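Local coordinates for protein beta-galactosidase (Bacillus circulans, PDB 4MAD) that probably hydrolyses terminal non-reducing beta-D-galactose residues from beta-D-galactosides, as a family 35 glycoside hydrolase built on a (beta/alpha)8 barrel, at residues L55-F60 / P343-P348; R89-A94 / G160-A165; M246-G251 / H261-E266; G317-T320 / D324-E327. All coordinates share one frame; numbering follows the deposited sequence.

Contact 1 of 4, residues L55-F60 / P343-P348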
loop_
_atom_site.group_PDB
_atom_site.type_symbol
_atom_site.label_atom_id
_atom_site.label_comp_id
_atom_site.label_asym_id
_atom_site.label_seq_id
_atom_site.Cartn_x
_atom_site.Cartn_y
_atom_site.Cartn_z
ATOM N N LEU A 55 -9.740 -18.085 -5.935
ATOM C CA LEU A 55 -9.732 -18.414 -4.534
ATOM C C LEU A 55 -10.806 -19.461 -4.209
ATOM O O LEU A 55 -10.568 -20.392 -3.534
ATOM C CB LEU A 55 -9.929 -17.171 -3.690
ATOM C CG LEU A 55 -8.951 -16.008 -3.884
ATOM C CD1 LEU A 55 -9.188 -14.987 -2.814
ATOM C CD2 LEU A 55 -7.570 -16.463 -3.870
ATOM N N LYS A 56 -11.977 -19.293 -4.773
ATOM C CA LYS A 56 -13.030 -20.219 -4.486
ATOM C C LYS A 56 -12.578 -21.558 -4.963
ATOM O O LYS A 56 -12.759 -22.494 -4.302
ATOM C CB LYS A 56 -14.315 -19.811 -5.165
ATOM C CG LYS A 56 -15.391 -20.786 -5.026
ATOM C CD LYS A 56 -16.015 -20.764 -3.714
ATOM C CE LYS A 56 -17.463 -21.245 -3.723
ATOM N NZ LYS A 56 -17.945 -21.623 -2.410
ATOM N N ALA A 57 -11.956 -21.624 -6.115
ATOM C CA ALA A 57 -11.475 -22.857 -6.685
ATOM C C ALA A 57 -10.442 -23.528 -5.786
ATOM O O ALA A 57 -10.360 -24.715 -5.736
ATOM C CB ALA A 57 -10.919 -22.620 -8.008
ATOM N N CYS A 58 -9.648 -22.752 -5.091
ATOM C CA CYS A 58 -8.635 -23.330 -4.239
ATOM C C CYS A 58 -9.258 -24.063 -3.081
ATOM O O CYS A 58 -8.643 -24.865 -2.481
ATOM C CB CYS A 58 -7.676 -22.304 -3.745
ATOM S SG CYS A 58 -6.174 -22.887 -3.049
ATOM N N GLY A 59 -10.506 -23.764 -2.797
ATOM C CA GLY A 59 -11.172 -24.260 -1.634
ATOM C C GLY A 59 -11.450 -23.372 -0.452
ATOM O O GLY A 59 -11.985 -23.852 0.494
ATOM N N PHE A 60 -11.131 -22.093 -0.557
ATOM C CA PHE A 60 -11.546 -21.154 0.408
ATOM C C PHE A 60 -13.047 -21.039 0.418
ATOM O O PHE A 60 -13.661 -21.198 -0.589
ATOM C CB PHE A 60 -10.927 -19.828 0.059
ATOM C CG PHE A 60 -9.447 -19.819 0.228
ATOM C CD1 PHE A 60 -8.899 -19.810 1.462
ATOM C CD2 PHE A 60 -8.622 -19.909 -0.839
ATOM C CE1 PHE A 60 -7.552 -19.833 1.624
ATOM C CE2 PHE A 60 -7.294 -19.935 -0.661
ATOM C CZ PHE A 60 -6.771 -19.930 0.571
ATOM N N PRO A 343 -15.315 -29.665 -4.755
ATOM C CA PRO A 343 -15.665 -29.965 -6.118
ATOM C C PRO A 343 -14.467 -30.132 -7.015
ATOM O O PRO A 343 -13.390 -29.770 -6.676
ATOM C CB PRO A 343 -16.401 -28.719 -6.546
ATOM C CG PRO A 343 -16.765 -28.032 -5.353
ATOM C CD PRO A 343 -15.813 -28.356 -4.351
ATOM N N GLU A 344 -14.673 -30.663 -8.187
ATOM C CA GLU A 344 -13.598 -30.815 -9.101
ATOM C C GLU A 344 -13.097 -29.430 -9.362
ATOM O O GLU A 344 -13.845 -28.506 -9.383
ATOM C CB GLU A 344 -14.075 -31.402 -10.396
ATOM C CG GLU A 344 -13.042 -32.212 -11.079
ATOM C CD GLU A 344 -13.364 -32.573 -12.527
ATOM O OE1 GLU A 344 -14.157 -31.864 -13.193
ATOM O OE2 GLU A 344 -12.797 -33.571 -12.997
ATOM N N LEU A 345 -11.798 -29.310 -9.505
ATOM C CA LEU A 345 -11.197 -28.022 -9.716
ATOM C C LEU A 345 -11.571 -27.551 -11.084
ATOM O O LEU A 345 -11.443 -28.267 -12.036
ATOM C CB LEU A 345 -9.691 -28.144 -9.587
ATOM C CG LEU A 345 -8.757 -26.983 -9.812
ATOM C CD1 LEU A 345 -8.972 -25.993 -8.776
ATOM C CD2 LEU A 345 -7.386 -27.521 -9.732
ATOM N N ASN A 346 -12.059 -26.334 -11.155
ATOM C CA ASN A 346 -12.415 -25.713 -12.401
ATOM C C ASN A 346 -11.931 -24.268 -12.406
ATOM O O ASN A 346 -12.440 -23.448 -11.697
ATOM C CB ASN A 346 -13.924 -25.806 -12.524
ATOM C CG ASN A 346 -14.471 -25.113 -13.715
ATOM O OD1 ASN A 346 -14.017 -25.274 -14.818
ATOM N ND2 ASN A 346 -15.495 -24.362 -13.488
ATOM N N LEU A 347 -10.906 -23.985 -13.174
ATOM C CA LEU A 347 -10.382 -22.652 -13.207
ATOM C C LEU A 347 -10.877 -21.892 -14.419
ATOM O O LEU A 347 -11.143 -22.451 -15.413
ATOM C CB LEU A 347 -8.869 -22.673 -13.196
ATOM C CG LEU A 347 -8.131 -23.098 -11.937
ATOM C CD1 LEU A 347 -6.753 -23.494 -12.192
ATOM C CD2 LEU A 347 -8.187 -22.051 -10.900
ATOM N N PRO A 348 -10.868 -20.584 -14.323
ATOM C CA PRO A 348 -11.103 -19.746 -15.472
ATOM C C PRO A 348 -9.990 -19.930 -16.477
ATOM O O PRO A 348 -8.957 -20.376 -16.127
ATOM C CB PRO A 348 -10.990 -18.350 -14.893
ATOM C CG PRO A 348 -11.184 -18.477 -13.526
ATOM C CD PRO A 348 -10.715 -19.782 -13.110
#
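Ala57 meets Leu345 and Leu347 with a single methyl group: its CB lies 4.0 Å from CD1 of Leu345 and 4.0 Å from CD2 of Leu347, a small knob reached by one branch of each leucine. Between these two the backbone of Asn346 passes by, its O 4.1 Å from the same CB. Leu345 touches Ala57 a second time, CD1 standing 3.6 Å from the carbonyl O of Ala57. With CG anti to the backbone N (chi1 177°), Leu345 extends from its extended chain to the helix end, whereas Leu347 reaches Ala57 with CG anti to its carbonyl carbon instead (chi1 -70°). Alanine suits the place because the chain 343-348 runs close by, its nearest CA, that of Leu345, being 6.0 Å from the CA of Ala57.

No hydrogen bond joins the two segments directly; Arg333 of helix 327-339 does so indirectly, donating through NE to Ala57 O and through NH2 to Pro343 O. The same helix supports both leucines through Tyr330. On the other side of the contact, helix 48-58 ends in a Schellman motif, where Gly59 takes a positive phi (106°) that would jam a side chain against the preceding carbonyl. The whole is a surface seam of the (beta/alpha)8 barrel, where the chain leaving helix 327-339 passes across the C-terminal end of helix 48-58.

Contact 2 of 4, residues R89-A94 / G160-A165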
loop_
_atom_site.group_PDB
_atom_site.type_symbol
_atom_site.label_atom_id
_atom_site.label_comp_id
_atom_site.label_asym_id
_atom_site.label_seq_id
_atom_site.Cartn_x
_atom_site.Cartn_y
_atom_site.Cartn_z
ATOM N N ARG A 89 -18.954 -3.172 -5.000
ATOM C CA ARG A 89 -18.877 -4.042 -6.136
ATOM C C ARG A 89 -18.000 -5.238 -5.814
ATOM O O ARG A 89 -18.320 -6.321 -6.156
ATOM C CB ARG A 89 -18.321 -3.276 -7.302
ATOM C CG ARG A 89 -18.152 -4.098 -8.574
ATOM C CD ARG A 89 -17.433 -3.334 -9.661
ATOM N NE ARG A 89 -17.021 -4.211 -10.741
ATOM C CZ ARG A 89 -16.441 -3.817 -11.844
ATOM N NH1 ARG A 89 -16.174 -2.550 -12.037
ATOM N NH2 ARG A 89 -16.141 -4.715 -12.764
ATOM N N PHE A 90 -16.901 -4.997 -5.125
ATOM C CA PHE A 90 -15.993 -6.074 -4.855
ATOM C C PHE A 90 -16.679 -7.114 -4.004
ATOM O O PHE A 90 -16.663 -8.267 -4.310
ATOM C CB PHE A 90 -14.754 -5.538 -4.147
ATOM C CG PHE A 90 -13.856 -6.614 -3.603
ATOM C CD1 PHE A 90 -13.011 -7.284 -4.403
ATOM C CD2 PHE A 90 -13.850 -6.928 -2.287
ATOM C CE1 PHE A 90 -12.217 -8.243 -3.923
ATOM C CE2 PHE A 90 -13.050 -7.896 -1.814
ATOM C CZ PHE A 90 -12.246 -8.534 -2.616
ATOM N N ILE A 91 -17.318 -6.646 -2.944
ATOM C CA ILE A 91 -18.017 -7.542 -2.068
ATOM C C ILE A 91 -19.199 -8.308 -2.728
ATOM O O ILE A 91 -19.347 -9.463 -2.549
ATOM C CB ILE A 91 -18.474 -6.823 -0.805
ATOM C CG1 ILE A 91 -17.244 -6.308 -0.045
ATOM C CG2 ILE A 91 -19.348 -7.722 0.026
ATOM C CD1 ILE A 91 -17.559 -5.641 1.192
ATOM N N LYS A 92 -19.962 -7.632 -3.538
ATOM C CA LYS A 92 -20.990 -8.294 -4.332
ATOM C C LYS A 92 -20.388 -9.329 -5.257
ATOM O O LYS A 92 -20.986 -10.295 -5.519
ATOM C CB LYS A 92 -21.783 -7.306 -5.129
ATOM C CG LYS A 92 -22.769 -6.588 -4.318
ATOM C CD LYS A 92 -23.367 -5.467 -5.100
ATOM C CE LYS A 92 -24.576 -4.972 -4.449
ATOM N NZ LYS A 92 -25.280 -4.109 -5.363
ATOM N N THR A 93 -19.190 -9.089 -5.739
ATOM C CA THR A 93 -18.531 -10.056 -6.568
ATOM C C THR A 93 -18.214 -11.347 -5.809
ATOM O O THR A 93 -18.370 -12.419 -6.317
ATOM C CB THR A 93 -17.326 -9.493 -7.303
ATOM O OG1 THR A 93 -17.695 -8.301 -7.970
ATOM C CG2 THR A 93 -16.774 -10.487 -8.304
ATOM N N ALA A 94 -17.772 -11.189 -4.578
ATOM C CA ALA A 94 -17.459 -12.313 -3.708
ATOM C C ALA A 94 -18.740 -13.108 -3.469
ATOM O O ALA A 94 -18.788 -14.287 -3.621
ATOM C CB ALA A 94 -16.889 -11.831 -2.420
ATOM N N GLY A 160 -28.890 -10.030 4.836
ATOM C CA GLY A 160 -28.863 -10.942 3.726
ATOM C C GLY A 160 -27.638 -10.958 2.842
ATOM O O GLY A 160 -27.614 -11.660 1.883
ATOM N N GLY A 161 -26.639 -10.156 3.193
ATOM C CA GLY A 161 -25.398 -10.015 2.463
ATOM C C GLY A 161 -24.354 -10.999 2.949
ATOM O O GLY A 161 -24.614 -11.707 3.853
ATOM N N PRO A 162 -23.178 -10.982 2.349
ATOM C CA PRO A 162 -22.145 -11.965 2.611
ATOM C C PRO A 162 -21.190 -11.671 3.747
ATOM O O PRO A 162 -20.377 -12.478 4.051
ATOM C CB PRO A 162 -21.364 -11.947 1.314
ATOM C CG PRO A 162 -21.468 -10.640 0.850
ATOM C CD PRO A 162 -22.779 -10.110 1.259
ATOM N N ILE A 163 -21.309 -10.511 4.333
ATOM C CA ILE A 163 -20.370 -10.135 5.367
ATOM C C ILE A 163 -20.751 -10.701 6.714
ATOM O O ILE A 163 -21.636 -10.211 7.356
ATOM C CB ILE A 163 -20.324 -8.613 5.573
ATOM C CG1 ILE A 163 -19.884 -7.863 4.337
ATOM C CG2 ILE A 163 -19.440 -8.293 6.679
ATOM C CD1 ILE A 163 -19.915 -6.426 4.482
ATOM N N ILE A 164 -20.034 -11.714 7.125
ATOM C CA ILE A 164 -20.252 -12.398 8.386
ATOM C C ILE A 164 -19.443 -11.960 9.632
ATOM O O ILE A 164 -19.814 -12.222 10.727
ATOM C CB ILE A 164 -20.084 -13.917 8.180
ATOM C CG1 ILE A 164 -18.707 -14.218 7.702
ATOM C CG2 ILE A 164 -21.013 -14.396 7.166
ATOM C CD1 ILE A 164 -18.389 -15.586 7.707
ATOM N N ALA A 165 -18.324 -11.308 9.416
ATOM C CA ALA A 165 -17.522 -10.831 10.511
ATOM C C ALA A 165 -16.721 -9.579 10.197
ATOM O O ALA A 165 -16.400 -9.301 9.117
ATOM C CB ALA A 165 -16.655 -11.866 10.994
#
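A helix of the (beta/alpha)8 barrel packs here against the start of a barrel strand: residues 89-94 belong to helix 87-97, and residues 160-165 lead into strand 163-167. Ile91 carries the helix side of the contact with two separate branches. Its CG2 methyl comes to 3.7 Å from CG of Pro162, the side chain and the proline ring meeting at a slant, while its CD1 lies 4.1 Å from CD1 of Ile163, the two isoleucines crossing at about a right angle. The torsions explain this division of labour: in Ile91 CG2 is anti to the backbone N and CG1 anti to the carbonyl carbon (chi1 -62°), which spreads the two branches toward different partners. Ile163 has nearly the same torsion (chi1 -61°), and it is the far end of its longer branch that reaches Ile91.

Around this trio the packing is continued by Leu155, which touches both Ile91 and Ile163, and by Val101 of strand 100-104, against which Pro162 rests. Phe90, the residue before Ile91 on the helix, turns instead to Trp48, their rings edge-to-face. Within the helix, Thr93 turns its OG1 back to the carbonyl O of Arg89 at 2.8 Å; that oxygen also accepts from Thr93 N at 2.9 Å, the two donors arriving from opposite faces of its plane.

Branched aliphatic residues and a rigid proline suit a buried place like this. With no hydrogen bond between the segments, helix and strand are held together by shape and the exclusion of water.

Contact 3 of 4, residues M246-G251 / H261-E266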
loop_
_atom_site.group_PDB
_atom_site.type_symbol
_atom_site.label_atom_id
_atom_site.label_comp_id
_atom_site.label_asym_id
_atom_site.label_seq_id
_atom_site.Cartn_x
_atom_site.Cartn_y
_atom_site.Cartn_z
ATOM N N MET A 246 -5.837 -15.313 11.993
ATOM C CA MET A 246 -6.368 -14.295 11.117
ATOM C C MET A 246 -5.465 -13.772 9.985
ATOM O O MET A 246 -5.953 -13.319 9.017
ATOM C CB MET A 246 -6.989 -13.194 11.939
ATOM C CG MET A 246 -7.670 -12.218 11.170
ATOM S SD MET A 246 -9.103 -12.699 10.236
ATOM C CE MET A 246 -9.965 -13.681 11.366
ATOM N N GLU A 247 -4.159 -13.855 10.180
ATOM C CA GLU A 247 -3.180 -13.682 9.143
ATOM C C GLU A 247 -2.123 -14.799 9.247
ATOM O O GLU A 247 -1.345 -14.814 10.114
ATOM C CB GLU A 247 -2.505 -12.307 9.219
ATOM C CG GLU A 247 -3.449 -11.134 9.313
ATOM C CD GLU A 247 -2.737 -9.801 9.518
ATOM O OE1 GLU A 247 -1.503 -9.787 9.491
ATOM O OE2 GLU A 247 -3.438 -8.826 9.767
ATOM N N PHE A 248 -2.170 -15.742 8.340
ATOM C CA PHE A 248 -1.126 -16.741 8.198
ATOM C C PHE A 248 -0.221 -16.198 7.101
ATOM O O PHE A 248 -0.556 -16.238 5.946
ATOM C CB PHE A 248 -1.732 -18.098 7.838
ATOM C CG PHE A 248 -0.739 -19.156 7.405
ATOM C CD1 PHE A 248 0.502 -19.269 7.958
ATOM C CD2 PHE A 248 -1.079 -20.081 6.446
ATOM C CE1 PHE A 248 1.344 -20.273 7.522
ATOM C CE2 PHE A 248 -0.222 -21.006 6.043
ATOM C CZ PHE A 248 0.973 -21.109 6.599
ATOM N N TRP A 249 0.937 -15.711 7.515
ATOM C CA TRP A 249 1.862 -15.065 6.627
ATOM C C TRP A 249 2.628 -16.168 5.895
ATOM O O TRP A 249 3.692 -16.542 6.273
ATOM C CB TRP A 249 2.842 -14.130 7.387
ATOM C CG TRP A 249 2.163 -13.128 8.222
ATOM C CD1 TRP A 249 1.118 -12.418 7.871
ATOM C CD2 TRP A 249 2.503 -12.724 9.544
ATOM N NE1 TRP A 249 0.741 -11.595 8.874
ATOM C CE2 TRP A 249 1.578 -11.783 9.932
ATOM C CE3 TRP A 249 3.486 -13.094 10.439
ATOM C CZ2 TRP A 249 1.605 -11.193 11.165
ATOM C CZ3 TRP A 249 3.496 -12.520 11.659
ATOM C CH2 TRP A 249 2.578 -11.579 12.006
ATOM N N HIS A 250 2.035 -16.686 4.853
ATOM C CA HIS A 250 2.624 -17.813 4.143
ATOM C C HIS A 250 3.641 -17.367 3.113
ATOM O O HIS A 250 4.286 -18.138 2.493
ATOM C CB HIS A 250 1.559 -18.660 3.469
ATOM C CG HIS A 250 0.986 -18.033 2.263
ATOM N ND1 HIS A 250 0.111 -16.978 2.316
ATOM C CD2 HIS A 250 1.202 -18.268 0.962
ATOM C CE1 HIS A 250 -0.207 -16.610 1.100
ATOM N NE2 HIS A 250 0.436 -17.376 0.260
ATOM N N GLY A 251 3.736 -16.072 2.973
ATOM C CA GLY A 251 4.640 -15.409 2.095
ATOM C C GLY A 251 5.189 -14.212 2.853
ATOM O O GLY A 251 5.170 -14.234 4.024
ATOM N N HIS A 261 11.472 -12.045 -1.233
ATOM C CA HIS A 261 11.057 -13.045 -0.291
ATOM C C HIS A 261 10.165 -14.053 -0.933
ATOM O O HIS A 261 9.183 -13.715 -1.520
ATOM C CB HIS A 261 10.303 -12.443 0.879
ATOM C CG HIS A 261 11.111 -11.519 1.725
ATOM N ND1 HIS A 261 11.244 -10.189 1.449
ATOM C CD2 HIS A 261 11.828 -11.738 2.844
ATOM C CE1 HIS A 261 12.004 -9.625 2.356
ATOM N NE2 HIS A 261 12.358 -10.541 3.225
ATOM N N THR A 262 10.538 -15.299 -0.770
ATOM C CA THR A 262 9.677 -16.421 -1.069
ATOM C C THR A 262 9.717 -17.530 -0.016
ATOM O O THR A 262 10.647 -17.610 0.742
ATOM C CB THR A 262 9.981 -17.022 -2.418
ATOM O OG1 THR A 262 11.261 -17.604 -2.420
ATOM C CG2 THR A 262 9.910 -16.005 -3.475
ATOM N N ARG A 263 8.659 -18.315 0.036
ATOM C CA ARG A 263 8.588 -19.437 0.946
ATOM C C ARG A 263 8.008 -20.625 0.198
ATOM O O ARG A 263 7.040 -20.457 -0.474
ATOM C CB ARG A 263 7.719 -19.029 2.123
ATOM C CG ARG A 263 7.522 -20.083 3.153
ATOM C CD ARG A 263 6.816 -19.537 4.347
ATOM N NE ARG A 263 6.542 -20.503 5.384
ATOM C CZ ARG A 263 5.862 -20.239 6.476
ATOM N NH1 ARG A 263 5.397 -19.029 6.671
ATOM N NH2 ARG A 263 5.675 -21.170 7.379
ATOM N N SER A 264 8.596 -21.809 0.339
ATOM C CA SER A 264 8.198 -22.973 -0.425
ATOM C C SER A 264 6.842 -23.530 -0.067
ATOM O O SER A 264 6.418 -23.368 0.996
ATOM C CB SER A 264 9.170 -24.114 -0.236
ATOM O OG SER A 264 9.155 -24.543 1.064
ATOM N N ALA A 265 6.238 -24.229 -0.991
ATOM C CA ALA A 265 4.977 -24.877 -0.760
ATOM C C ALA A 265 5.125 -25.866 0.383
ATOM O O ALA A 265 4.318 -25.921 1.252
ATOM C CB ALA A 265 4.583 -25.556 -1.944
ATOM N N GLU A 266 6.256 -26.541 0.433
ATOM C CA GLU A 266 6.490 -27.535 1.454
ATOM C C GLU A 266 6.441 -26.891 2.811
ATOM O O GLU A 266 5.848 -27.367 3.720
ATOM C CB GLU A 266 7.859 -28.133 1.265
ATOM C CG GLU A 266 7.913 -29.131 0.166
ATOM C CD GLU A 266 8.261 -28.567 -1.222
ATOM O OE1 GLU A 266 8.209 -27.379 -1.438
ATOM O OE2 GLU A 266 8.592 -29.365 -2.091
#
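The guanidinium of Arg263 has the carbonyl O of Trp249 at its edge, NH1 to O being 3.0 Å, while CE1 of Phe248 lies obliquely 4.3 Å from NH1. One face of the Phe248 ring is covered by CB of His250, offset toward the rim. Over one face of the Trp249 indole lies Glu247 O, also offset toward the rim; at its edge, NE1 donates in the ring plane to the anti lone pair of Glu247 OE1 (2.9 Å, 159°). Glu247 is the predicted nucleophile, and its OE2 forms a salt bridge with Arg104.

Extended from CG to NE, with CG anti to the backbone N (chi1 179°), the arginine is long enough to run past His250 O, 3.4 Å from Arg263 CD. Its polar end is bound further out, NE to Ser267 and NH1 to Gly224 O. A leucine in its place would probably leave Ser267 OG and Gly224 O without these donors and open a gap beside Trp249 O, where the guanidinium lies.

Ser264 N-caps helix 265-276, whose Val268 and Thr271 meet Phe248. The contact thus ties the C-terminal end of barrel strand 244-249 to the helix that follows in its beta-alpha-beta unit.

Contact 4 of 4, residues G317-T320 / D324-E327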
loop_
_atom_site.group_PDB
_atom_site.type_symbol
_atom_site.label_atom_id
_atom_site.label_comp_id
_atom_site.label_asym_id
_atom_site.label_seq_id
_atom_site.Cartn_x
_atom_site.Cartn_y
_atom_site.Cartn_z
ATOM N N GLY A 317 2.312 -14.940 -3.052
ATOM C CA GLY A 317 0.948 -15.319 -2.798
ATOM C C GLY A 317 0.546 -16.570 -3.568
ATOM O O GLY A 317 1.264 -17.029 -4.379
ATOM N N LEU A 318 -0.629 -17.085 -3.246
ATOM C CA LEU A 318 -1.183 -18.238 -3.902
ATOM C C LEU A 318 -1.431 -17.936 -5.376
ATOM O O LEU A 318 -1.258 -18.791 -6.167
ATOM C CB LEU A 318 -2.437 -18.712 -3.226
ATOM C CG LEU A 318 -2.278 -19.103 -1.779
ATOM C CD1 LEU A 318 -3.563 -19.525 -1.197
ATOM C CD2 LEU A 318 -1.234 -20.072 -1.536
ATOM N N LEU A 319 -1.839 -16.706 -5.670
ATOM C CA LEU A 319 -1.839 -16.158 -7.021
ATOM C C LEU A 319 -0.707 -15.187 -7.168
ATOM O O LEU A 319 -0.377 -14.557 -6.239
ATOM C CB LEU A 319 -3.111 -15.400 -7.322
ATOM C CG LEU A 319 -4.385 -16.145 -7.032
ATOM C CD1 LEU A 319 -5.519 -15.380 -7.532
ATOM C CD2 LEU A 319 -4.348 -17.466 -7.610
ATOM N N THR A 320 -0.123 -15.089 -8.336
ATOM C CA THR A 320 0.996 -14.180 -8.564
ATOM C C THR A 320 0.443 -12.771 -8.652
ATOM O O THR A 320 -0.724 -12.594 -8.688
ATOM C CB THR A 320 1.714 -14.439 -9.862
ATOM O OG1 THR A 320 0.849 -14.141 -10.918
ATOM C CG2 THR A 320 2.194 -15.854 -9.967
ATOM N N ASP A 324 -1.793 -15.298 -11.673
ATOM C CA ASP A 324 -1.565 -16.666 -12.063
ATOM C C ASP A 324 -1.590 -17.620 -10.889
ATOM O O ASP A 324 -1.115 -17.320 -9.855
ATOM C CB ASP A 324 -0.226 -16.828 -12.771
ATOM C CG ASP A 324 -0.112 -15.981 -14.010
ATOM O OD1 ASP A 324 -1.122 -15.613 -14.552
ATOM O OD2 ASP A 324 0.999 -15.694 -14.411
ATOM N N VAL A 325 -2.133 -18.800 -11.117
ATOM C CA VAL A 325 -2.076 -19.823 -10.102
ATOM C C VAL A 325 -0.640 -20.270 -10.038
ATOM O O VAL A 325 0.077 -20.047 -10.942
ATOM C CB VAL A 325 -2.978 -21.028 -10.359
ATOM C CG1 VAL A 325 -4.366 -20.618 -10.487
ATOM C CG2 VAL A 325 -2.577 -21.699 -11.576
ATOM N N THR A 326 -0.276 -20.902 -8.949
ATOM C CA THR A 326 1.092 -21.188 -8.609
ATOM C C THR A 326 1.217 -22.583 -8.035
ATOM O O THR A 326 0.264 -23.187 -7.765
ATOM C CB THR A 326 1.540 -20.275 -7.534
ATOM O OG1 THR A 326 0.723 -20.476 -6.392
ATOM C CG2 THR A 326 1.472 -18.814 -7.991
ATOM N N GLU A 327 2.424 -23.044 -7.802
ATOM C CA GLU A 327 2.633 -24.315 -7.146
ATOM C C GLU A 327 2.039 -24.313 -5.708
ATOM O O GLU A 327 1.462 -25.267 -5.306
ATOM C CB GLU A 327 4.113 -24.689 -7.134
ATOM C CG GLU A 327 4.597 -25.261 -8.457
ATOM C CD GLU A 327 6.117 -25.448 -8.557
ATOM O OE1 GLU A 327 6.785 -25.717 -7.560
ATOM O OE2 GLU A 327 6.634 -25.300 -9.681
#
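Two short chain pieces double back on each other in antiparallel directions, Leu319 CA lying 4.8 Å from Val325 CA, in a tight loop that leads into helix 327-339 of the (beta/alpha)8 barrel. Thr320 and Asp324 close its neck with a pair of bonds. Thr320 N donates to Asp324 O (2.9 Å) in the carbonyl plane, on a lone pair, and Asp324 N donates to Thr320 OG1 at 3.0 Å and 149°. With OG1 held between the backbone N and the carbonyl carbon (chi1 66°), Thr320 presents this oxygen to Asp324 while its CG2 lies 3.6 Å from CG2 of Thr326. A valine here would probably leave the Asp324 N-H without its acceptor, so that the backbone bond from Thr320 N to Asp324 O alone would hold the neck.

Thr326 suits its place by a similar double use: its hydroxyl donates to Leu318 O and, as the N-cap of helix 327-339, accepts from Phe329 N, while its methyl packs. Leu319 packs on Phe329 and also lies along Arg51 and Lys54 of helix 48-58, a place for a flexible apolar chain; Leu319 CD2 is 4.3 Å from Val325 CG1. The CB of Leu318 points away from 324-327, and its side chain packs on Val332. The shortest link is that of Thr326 OG1 to Leu318 O, 2.6 Å, with the donor tilted 33° from the carbonyl plane.

Overall arrangement
Contacts 2, 3 and 4 lie in the (beta/alpha)8 barrel, and contact 1 joins its helix 48-58 to the chain leaving helix 327-339. Contacts 2 and 3 both reach the parallel sheet, at strands 163-167 and 244-249, centres 26 Å apart. Along the chain, contacts 2, 3 and 4 follow in series between the two segments of contact 1. Contact 4 touches two others: Phe60 and Leu347 of contact 1 pack on its Leu318 and Val325 (centres 13 Å apart), and His250 of contact 3 on Leu318 and Gly317 (centres 12 Å apart). The loop before helix 327-339 therefore bridges the end of the predicted nucleophile's strand, through the adjoining His250, and the outer seam on helix 48-58.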